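Local coordinates for protein peroxiredoxin 6 (Arenicola marina, PDB 2V2G) that probably acts as a thiol-specific peroxidase, reducing hydrogen peroxide and organic hydroperoxides to water and alcohols, at residues Val8-Glu13 against Val108-Val113; Ile67-Asp72 against Arg104-Lys109; Lys169-Pro174 against Arg214-Pro219; Ala175-Gln178 against Arg182-Val185. The protein carries 1 engineered substitution. All coordinates share one frame; numbering follows the deposited sequence.

How the interactions relate
Interactions 1 and 2 both hold helix 105-109 in the thioredoxin-like domain, one against the loop before strand 13-16 and the other against the end of strand 64-70; they share V108 and K109 and touch each other. Interactions 3 and 4 lie on the opposite side of the chain's centre, in the small antiparallel sheet, with 4 nested inside the loop closed by 3, and both touch the second subunit. Interactions 2 and 4 are buried, whereas 1 and 3 each run from an apolar interior to a lysine at the outside. The chemistry differs accordingly: aromatic and aliphatic in 1, guanidinium over cysteine with a leucine pair in 2, aliphatic with proline in 3, indole and sulfur in 4.

Interaction 1. Residues Val8-Glu13 against Val108-Val113; sequences VFPNFE and VKLGMV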
# COMPACT_ATOMS: atom_id res chain seq x y z
N VAL A 8 -9.25 15.51 -4.87
CA VAL A 8 -8.19 16.46 -5.28
C VAL A 8 -7.19 16.65 -4.13
O VAL A 8 -7.57 16.95 -2.98
CB VAL A 8 -8.77 17.80 -5.78
CG1 VAL A 8 -7.63 18.78 -6.11
CG2 VAL A 8 -9.61 17.50 -7.03
N PHE A 9 -5.91 16.38 -4.43
CA PHE A 9 -4.88 16.51 -3.43
C PHE A 9 -4.79 17.96 -2.98
O PHE A 9 -4.94 18.88 -3.78
CB PHE A 9 -3.54 16.01 -3.97
CG PHE A 9 -2.70 15.35 -2.89
CD1 PHE A 9 -2.95 14.05 -2.50
CD2 PHE A 9 -1.66 16.05 -2.28
CE1 PHE A 9 -2.23 13.47 -1.48
CE2 PHE A 9 -0.90 15.46 -1.27
CZ PHE A 9 -1.18 14.19 -0.88
N PRO A 10 -4.63 18.23 -1.69
CA PRO A 10 -4.50 19.64 -1.27
C PRO A 10 -3.39 20.42 -2.01
O PRO A 10 -2.25 19.92 -2.22
CB PRO A 10 -4.22 19.55 0.26
CG PRO A 10 -4.00 18.15 0.52
CD PRO A 10 -4.55 17.29 -0.56
N ASN A 11 -3.76 21.65 -2.40
CA ASN A 11 -2.83 22.57 -3.08
C ASN A 11 -2.08 23.37 -2.02
O ASN A 11 -2.21 24.59 -1.81
CB ASN A 11 -3.58 23.48 -4.04
CG ASN A 11 -2.65 24.21 -4.95
OD1 ASN A 11 -1.44 23.92 -5.03
ND2 ASN A 11 -3.22 25.15 -5.68
N PHE A 12 -1.25 22.60 -1.31
CA PHE A 12 -0.58 23.12 -0.13
C PHE A 12 0.62 23.99 -0.48
O PHE A 12 1.22 23.83 -1.57
CB PHE A 12 -0.21 21.99 0.85
CG PHE A 12 0.78 20.99 0.31
CD1 PHE A 12 2.13 21.26 0.33
CD2 PHE A 12 0.35 19.77 -0.21
CE1 PHE A 12 3.06 20.34 -0.14
CE2 PHE A 12 1.29 18.85 -0.70
CZ PHE A 12 2.64 19.13 -0.67
N GLU A 13 0.96 24.89 0.46
CA GLU A 13 2.16 25.73 0.42
C GLU A 13 3.09 25.16 1.50
O GLU A 13 2.67 25.04 2.67
CB GLU A 13 1.81 27.22 0.69
CG GLU A 13 0.76 27.66 -0.28
CD GLU A 13 0.44 29.14 -0.29
OE1 GLU A 13 1.34 29.97 0.06
OE2 GLU A 13 -0.72 29.47 -0.69
N VAL A 108 -1.12 15.84 9.65
CA VAL A 108 -2.50 15.71 10.08
C VAL A 108 -3.47 15.70 8.89
O VAL A 108 -4.31 14.82 8.80
CB VAL A 108 -2.86 16.82 11.07
CG1 VAL A 108 -4.37 16.84 11.36
CG2 VAL A 108 -2.00 16.63 12.36
N LYS A 109 -3.36 16.66 7.98
CA LYS A 109 -4.27 16.74 6.85
C LYS A 109 -4.34 15.43 6.04
O LYS A 109 -5.44 14.98 5.62
CB LYS A 109 -3.86 17.93 5.93
CG LYS A 109 -4.78 18.26 4.77
CD LYS A 109 -4.92 19.79 4.56
CE LYS A 109 -6.02 20.09 3.47
NZ LYS A 109 -5.90 21.46 2.74
N LEU A 110 -3.18 14.81 5.83
CA LEU A 110 -3.04 13.64 4.96
C LEU A 110 -3.23 12.33 5.72
O LEU A 110 -3.10 11.22 5.14
CB LEU A 110 -1.69 13.71 4.20
CG LEU A 110 -1.39 14.91 3.28
CD1 LEU A 110 -0.13 14.72 2.46
CD2 LEU A 110 -2.58 15.14 2.36
N GLY A 111 -3.56 12.43 7.02
CA GLY A 111 -3.84 11.22 7.77
C GLY A 111 -2.61 10.32 7.87
O GLY A 111 -2.76 9.09 7.95
N MET A 112 -1.43 10.95 7.97
CA MET A 112 -0.17 10.21 7.94
C MET A 112 0.70 10.28 9.22
O MET A 112 1.92 10.10 9.12
CB MET A 112 0.62 10.53 6.72
CG MET A 112 1.05 11.97 6.68
SD MET A 112 2.12 12.27 5.25
CE MET A 112 2.21 14.05 5.36
N VAL A 113 0.08 10.49 10.38
CA VAL A 113 0.82 10.52 11.66
C VAL A 113 1.20 9.07 12.06
O VAL A 113 0.41 8.12 11.88
CB VAL A 113 -0.00 11.19 12.75
CG1 VAL A 113 0.72 11.06 14.09
CG2 VAL A 113 -0.29 12.68 12.45
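F9 and L110 meet where the loop before strand 13-16 passes the C-terminal end of helix 105-109, within the thioredoxin fold of this peroxiredoxin. The helix closes in a Schellman motif: G111 has a positive phi of 63°, a backbone shape that glycine reaches readily, and the chain then turns off toward strand 113-114.

The apolar contacts carry most of the join. Both methyls of L110 come up to the far end of the F9 ring, CZ lying 3.5 Å from L110 CD1 and 3.7 Å from L110 CD2; the two side chains cross at about a right angle and the approach to the ring is oblique. L110 holds its CG anti to the carbonyl carbon (chi1 -59°), which sends the branches toward the loop. CD2 also serves P10, whose CG is 3.8 Å away, while P10 CD rests over one face of the F9 ring, toward its rim. A phenylalanine suits this place because it is long enough to reach from the loop to F131 of the central sheet and to F23. Putting an alanine at F9 would probably open a gap beside the L110 methyls and deprive F131 of a ring neighbour, F23 still keeping F12.

The outer side of the contact is K109. Its chain and the proline slide past each other in opposite directions, which lets a lysine give its methylenes to the contact although the residue as a whole is exposed. K109 CE lies 3.7 Å from P10 CB, and NZ is 3.6 Å from that same carbon.

Interaction 2. Residues Ile67-Asp72 against Arg104-Lys109; sequences IALSCD and RELAVK
A chi1 of -54° swings SG of C71 away from the carbonyl carbon, and R104 bends its chain at chi2 (67°) to fold back over that cysteine; the two meet where strand 64-70 of the thioredoxin-fold sheet ends beside the N-terminus of helix 105-109. R104 occupies the N-cap position. C71 CB sits over the centre of one guanidinium face, 3.5 Å from R104 CZ, and SG lies against the aliphatic part, 3.8 Å from R104 CG. NE bonds to P124 O, where strand 124-133 begins, and NH1 to E102 O just before the helix. Arginine fits because it offers methylenes and a flat face to a buried cysteine while its N-H groups hold these carbonyls. A leucine in place of R104 has no flat group to lay over C71 CB and would probably leave the carbonyls of P124 and E102 without their donors. Helix and strand also meet through leucines, L69 CD1 and L106 CD1 being 3.8 Å apart, and the small A107 leaves room for the sulfur, with its CB 4.3 Å from C71 SG. A water bridges the two segments, donating to C71 O at 2.6 Å and weakly accepting from R104 NH1 at 3.4 Å.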
# COMPACT_ATOMS: atom_id res chain seq x y z
N ILE A 67 8.66 13.56 -4.75
CA ILE A 67 8.82 14.52 -3.66
C ILE A 67 8.69 13.85 -2.29
O ILE A 67 7.79 13.10 -2.09
CB ILE A 67 7.92 15.81 -3.80
CG1 ILE A 67 8.26 16.84 -2.76
CG2 ILE A 67 6.44 15.50 -3.76
CD1 ILE A 67 7.87 18.33 -3.22
N ALA A 68 9.72 14.09 -1.45
CA ALA A 68 9.78 13.53 -0.09
C ALA A 68 9.28 14.54 0.95
O ALA A 68 9.13 15.71 0.65
CB ALA A 68 11.17 13.05 0.20
N LEU A 69 9.05 14.07 2.18
CA LEU A 69 8.45 14.83 3.27
C LEU A 69 8.75 14.22 4.60
O LEU A 69 8.60 13.02 4.79
CB LEU A 69 6.97 14.90 3.11
CG LEU A 69 6.25 15.78 4.13
CD1 LEU A 69 5.05 16.43 3.44
CD2 LEU A 69 5.88 15.01 5.44
N SER A 70 9.25 15.03 5.50
CA SER A 70 9.18 14.73 6.93
C SER A 70 8.91 16.03 7.73
O SER A 70 8.88 17.15 7.18
CB SER A 70 10.46 14.06 7.42
OG SER A 70 11.52 15.01 7.72
N CYS A 71 8.74 15.89 9.02
CA CYS A 71 8.46 17.09 9.85
C CYS A 71 9.75 17.83 10.26
O CYS A 71 9.70 18.80 10.99
CB CYS A 71 7.57 16.82 11.07
SG CYS A 71 5.98 16.01 10.64
N ASP A 72 10.89 17.37 9.78
CA ASP A 72 12.15 18.06 10.09
C ASP A 72 12.31 19.36 9.28
O ASP A 72 11.59 19.60 8.32
CB ASP A 72 13.32 17.13 9.80
CG ASP A 72 13.32 15.91 10.71
OD1 ASP A 72 13.63 16.08 11.92
OD2 ASP A 72 12.96 14.81 10.21
N ARG A 104 3.41 20.24 11.38
CA ARG A 104 2.55 19.04 11.26
C ARG A 104 1.22 19.23 10.54
O ARG A 104 0.41 18.29 10.48
CB ARG A 104 2.32 18.37 12.63
CG ARG A 104 3.51 17.59 13.13
CD ARG A 104 4.72 18.40 13.49
NE ARG A 104 5.76 17.52 14.08
CZ ARG A 104 6.99 17.87 14.36
NH1 ARG A 104 7.41 19.12 14.17
NH2 ARG A 104 7.83 16.95 14.84
N GLU A 105 1.04 20.38 9.87
CA GLU A 105 -0.18 20.61 9.11
C GLU A 105 -0.48 19.49 8.11
O GLU A 105 -1.59 19.03 8.01
CB GLU A 105 -0.10 21.94 8.37
CG GLU A 105 -1.26 22.20 7.38
CD GLU A 105 -1.48 23.68 7.06
OE1 GLU A 105 -0.48 24.46 6.99
OE2 GLU A 105 -2.66 24.07 6.88
N LEU A 106 0.52 19.08 7.34
CA LEU A 106 0.32 18.07 6.31
C LEU A 106 0.23 16.68 6.92
O LEU A 106 -0.55 15.85 6.47
CB LEU A 106 1.42 18.12 5.25
CG LEU A 106 1.31 19.30 4.27
CD1 LEU A 106 2.52 19.21 3.27
CD2 LEU A 106 -0.03 19.20 3.52
N ALA A 107 1.01 16.45 7.98
CA ALA A 107 0.96 15.12 8.65
C ALA A 107 -0.48 14.86 9.07
O ALA A 107 -1.00 13.76 8.87
CB ALA A 107 1.89 15.12 9.89
N VAL A 108 -1.12 15.84 9.65
CA VAL A 108 -2.50 15.71 10.08
C VAL A 108 -3.47 15.70 8.89
O VAL A 108 -4.31 14.82 8.80
CB VAL A 108 -2.86 16.82 11.07
CG1 VAL A 108 -4.37 16.84 11.36
CG2 VAL A 108 -2.00 16.63 12.36
N LYS A 109 -3.36 16.66 7.98
CA LYS A 109 -4.27 16.74 6.85
C LYS A 109 -4.34 15.43 6.04
O LYS A 109 -5.44 14.98 5.62
CB LYS A 109 -3.86 17.93 5.93
CG LYS A 109 -4.78 18.26 4.77
CD LYS A 109 -4.92 19.79 4.56
CE LYS A 109 -6.02 20.09 3.47
NZ LYS A 109 -5.90 21.46 2.74
O HOH W 1 10.56 19.86 13.26

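Interaction 3. Residues Lys169-Pro174 against Arg214-Pro219; sequences KKVATP and RYTPQP
V171 and T216 face each other across strand 183-185, which lies between their own strands 171-172 and 214-216 in the small antiparallel sheet of the C-terminal part of the chain. This is the buried side. V171 keeps CG1 beside its backbone N (chi1 -61°), and that one methyl does double work: it stands 3.9 Å from T216 CG2 and 4.0 Å from P219 CG. T216 presents its methyl to the valine because a chi1 of -171° takes OG1 away from the backbone N. A beta-branched residue suits each place, being compact and at home in a strand, and F198 and L165 fill in around V171.

The other side is more open to solvent, though its atoms come just as close. P219, beyond the strand, bridges the two: its CG meets the valine methyl tip to tip, and the partly exposed chain of K169 runs alongside its ring in the opposite sense, with K169 CB 3.9 Å from P219 CG and K169 CG 4.0 Å from P219 CB. Only methylenes of the lysine do the touching. On the other flank the segment faces the second subunit, where A172 packs on V44 of that subunit, one of the residues of the benzoate pocket.

With carbon meeting carbon throughout and no polar pair joining the two segments, the fit rests on shape and burial, and the backbone bonding of both strands to strand 183-185 sets their relative places.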
# COMPACT_ATOMS: atom_id res chain seq x y z
N LYS A 169 -6.56 2.65 -21.37
CA LYS A 169 -7.19 1.49 -22.01
C LYS A 169 -8.25 0.83 -21.12
O LYS A 169 -8.15 0.87 -19.90
CB LYS A 169 -6.08 0.49 -22.41
CG LYS A 169 -4.94 1.11 -23.26
CD LYS A 169 -5.42 1.37 -24.63
CE LYS A 169 -4.32 2.04 -25.47
NZ LYS A 169 -4.77 2.29 -26.83
N LYS A 170 -9.24 0.17 -21.73
CA LYS A 170 -10.41 -0.43 -21.02
C LYS A 170 -10.07 -1.81 -20.45
O LYS A 170 -10.76 -2.81 -20.65
CB LYS A 170 -11.61 -0.49 -21.95
CG LYS A 170 -12.02 0.91 -22.43
CD LYS A 170 -13.22 0.83 -23.29
CE LYS A 170 -13.75 2.25 -23.56
NZ LYS A 170 -14.86 2.27 -24.54
N VAL A 171 -9.01 -1.78 -19.69
CA VAL A 171 -8.51 -3.00 -19.05
C VAL A 171 -8.27 -2.72 -17.57
O VAL A 171 -8.18 -1.59 -17.16
CB VAL A 171 -7.21 -3.59 -19.68
CG1 VAL A 171 -7.48 -3.97 -21.16
CG2 VAL A 171 -5.98 -2.57 -19.55
N ALA A 172 -8.09 -3.79 -16.81
CA ALA A 172 -7.66 -3.70 -15.39
C ALA A 172 -6.61 -4.78 -15.21
O ALA A 172 -6.65 -5.81 -15.85
CB ALA A 172 -8.84 -3.89 -14.43
N THR A 173 -5.68 -4.59 -14.28
CA THR A 173 -4.54 -5.48 -14.16
C THR A 173 -4.81 -6.50 -13.01
O THR A 173 -5.21 -6.12 -11.89
CB THR A 173 -3.21 -4.74 -13.89
OG1 THR A 173 -3.29 -3.92 -12.73
CG2 THR A 173 -2.85 -3.88 -15.15
N PRO A 174 -4.62 -7.80 -13.34
CA PRO A 174 -4.96 -8.84 -12.36
C PRO A 174 -4.01 -8.94 -11.17
O PRO A 174 -2.99 -8.28 -11.12
CB PRO A 174 -4.99 -10.12 -13.19
CG PRO A 174 -4.08 -9.84 -14.30
CD PRO A 174 -4.24 -8.36 -14.64
N ARG A 214 -12.57 -12.32 -18.52
CA ARG A 214 -12.12 -12.00 -19.86
C ARG A 214 -10.69 -11.48 -19.86
O ARG A 214 -10.40 -10.44 -19.28
CB ARG A 214 -13.09 -10.98 -20.53
CG ARG A 214 -14.52 -11.55 -20.67
CD ARG A 214 -15.44 -10.61 -21.49
NE ARG A 214 -15.58 -9.34 -20.85
CZ ARG A 214 -16.20 -8.29 -21.37
NH1 ARG A 214 -16.72 -8.35 -22.58
NH2 ARG A 214 -16.26 -7.16 -20.69
N TYR A 215 -9.82 -12.21 -20.52
CA TYR A 215 -8.40 -11.86 -20.60
C TYR A 215 -8.12 -11.27 -21.97
O TYR A 215 -8.71 -11.66 -22.99
CB TYR A 215 -7.49 -13.06 -20.47
CG TYR A 215 -7.53 -13.87 -19.20
CD1 TYR A 215 -8.39 -14.97 -19.11
CD2 TYR A 215 -6.69 -13.59 -18.12
CE1 TYR A 215 -8.42 -15.77 -17.97
CE2 TYR A 215 -6.73 -14.40 -16.95
CZ TYR A 215 -7.59 -15.50 -16.91
OH TYR A 215 -7.68 -16.33 -15.79
N THR A 216 -7.13 -10.41 -22.03
CA THR A 216 -6.59 -9.95 -23.31
C THR A 216 -5.06 -9.66 -23.20
O THR A 216 -4.61 -9.26 -22.12
CB THR A 216 -7.36 -8.67 -23.80
OG1 THR A 216 -6.97 -8.38 -25.16
CG2 THR A 216 -7.13 -7.45 -22.84
N PRO A 217 -4.28 -9.83 -24.27
CA PRO A 217 -2.90 -9.31 -24.18
C PRO A 217 -2.87 -7.83 -23.77
O PRO A 217 -3.80 -7.07 -24.08
CB PRO A 217 -2.36 -9.44 -25.60
CG PRO A 217 -3.20 -10.49 -26.25
CD PRO A 217 -4.58 -10.41 -25.59
N GLN A 218 -1.82 -7.41 -23.07
CA GLN A 218 -1.74 -6.04 -22.67
C GLN A 218 -1.74 -5.15 -23.92
O GLN A 218 -0.93 -5.34 -24.83
CB GLN A 218 -0.50 -5.80 -21.84
CG GLN A 218 -0.25 -4.33 -21.55
CD GLN A 218 0.88 -4.12 -20.55
OE1 GLN A 218 1.18 -5.02 -19.75
NE2 GLN A 218 1.40 -2.90 -20.49
N PRO A 219 -2.69 -4.19 -23.97
CA PRO A 219 -2.67 -3.25 -25.12
C PRO A 219 -1.44 -2.37 -25.14
O PRO A 219 -0.95 -1.96 -24.08
CB PRO A 219 -3.93 -2.40 -24.92
CG PRO A 219 -4.62 -2.91 -23.78
CD PRO A 219 -3.82 -3.95 -23.05

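Interaction 4. Residues Ala175-Gln178 against Arg182-Val185; sequences ADWQ and RCMV
The connection between antiparallel strands 171-172 and 183-185 folds W177 back onto the start of the second strand, where it meets R182 and C183. The indole is placed by an extended first torsion (chi1 171°), which carries the pyrrole side of the ring toward strand 183-185. Two of its atoms do the touching. CD1 comes to 3.5 Å from the carbonyl oxygen of R182, which lies at the edge of the ring and near its plane. NE1 is 3.6 Å from C183 SG.

The second approach is a sulfur-aromatic contact: SG stands 4.4 Å from the centroid of the five-membered ring of W177 and 52° off the ring normal, an oblique approach. Cysteine suits the spot, since its short side chain brings a polarisable atom from an inner strand of the four-stranded antiparallel sheet of the C-terminal part up to the indole; strand 183-185 is flanked there by strands 171-172 and 214-216. The indole N-H has its own weak bond to D181 O, so it is weakly satisfied by the backbone just before the strand.

Around the pair, Q218 and L165 touch both W177 and C183. R182 points its CB away from the loop and forms a cation-pi contact with Y215. Just before the tryptophan, the loop reaches the second subunit: A175 N bonds to T47 OG1 of that subunit. In the strand, M184 packs on P43 of the second subunit, part of its benzoate pocket.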
# COMPACT_ATOMS: atom_id res chain seq x y z
N ALA A 175 -4.31 -9.81 -10.21
CA ALA A 175 -3.44 -10.04 -9.06
C ALA A 175 -2.03 -10.30 -9.60
O ALA A 175 -1.85 -11.10 -10.49
CB ALA A 175 -3.91 -11.27 -8.27
N ASP A 176 -1.04 -9.65 -8.99
CA ASP A 176 0.37 -9.94 -9.28
C ASP A 176 0.82 -9.66 -10.72
O ASP A 176 1.89 -10.11 -11.16
CB ASP A 176 0.69 -11.38 -8.90
CG ASP A 176 0.47 -11.64 -7.43
OD1 ASP A 176 0.91 -10.87 -6.56
OD2 ASP A 176 -0.20 -12.61 -7.17
N TRP A 177 0.02 -8.88 -11.45
CA TRP A 177 0.40 -8.50 -12.83
C TRP A 177 1.74 -7.81 -12.89
O TRP A 177 2.04 -6.94 -12.08
CB TRP A 177 -0.68 -7.62 -13.39
CG TRP A 177 -0.38 -6.95 -14.71
CD1 TRP A 177 -0.69 -7.39 -15.97
CD2 TRP A 177 0.19 -5.64 -14.87
NE1 TRP A 177 -0.33 -6.45 -16.89
CE2 TRP A 177 0.22 -5.37 -16.25
CE3 TRP A 177 0.67 -4.66 -13.97
CZ2 TRP A 177 0.70 -4.15 -16.75
CZ3 TRP A 177 1.12 -3.48 -14.46
CH2 TRP A 177 1.15 -3.25 -15.84
N GLN A 178 2.52 -8.17 -13.90
CA GLN A 178 3.71 -7.40 -14.28
C GLN A 178 3.56 -6.86 -15.69
O GLN A 178 2.89 -7.50 -16.55
CB GLN A 178 4.97 -8.25 -14.22
CG GLN A 178 5.34 -8.80 -12.82
CD GLN A 178 5.86 -7.72 -11.89
OE1 GLN A 178 5.73 -7.85 -10.67
NE2 GLN A 178 6.41 -6.63 -12.44
N ARG A 182 -0.77 -10.55 -19.56
CA ARG A 182 -2.16 -10.31 -19.95
C ARG A 182 -2.98 -9.53 -18.87
O ARG A 182 -2.70 -9.63 -17.67
CB ARG A 182 -2.84 -11.62 -20.28
CG ARG A 182 -2.94 -12.54 -19.13
CD ARG A 182 -3.40 -13.91 -19.51
NE ARG A 182 -3.43 -14.73 -18.30
CZ ARG A 182 -3.88 -15.98 -18.28
NH1 ARG A 182 -4.41 -16.51 -19.38
NH2 ARG A 182 -3.80 -16.69 -17.16
N CYS A 183 -3.92 -8.71 -19.35
CA CYS A 183 -4.79 -7.90 -18.53
C CYS A 183 -6.22 -8.46 -18.59
O CYS A 183 -6.51 -9.36 -19.42
CB CYS A 183 -4.77 -6.46 -19.07
SG CYS A 183 -3.15 -5.71 -18.94
N MET A 184 -7.10 -7.91 -17.76
CA MET A 184 -8.49 -8.23 -17.84
C MET A 184 -9.25 -7.16 -18.55
O MET A 184 -9.01 -5.98 -18.33
CB MET A 184 -9.09 -8.44 -16.43
CG MET A 184 -8.26 -9.24 -15.51
SD MET A 184 -7.74 -10.85 -16.09
CE MET A 184 -9.27 -11.53 -16.48
N VAL A 185 -10.20 -7.56 -19.39
CA VAL A 185 -11.12 -6.61 -20.04
C VAL A 185 -12.15 -6.21 -18.96
O VAL A 185 -12.69 -7.06 -18.27
CB VAL A 185 -11.84 -7.24 -21.22
CG1 VAL A 185 -12.82 -6.24 -21.83
CG2 VAL A 185 -10.80 -7.64 -22.29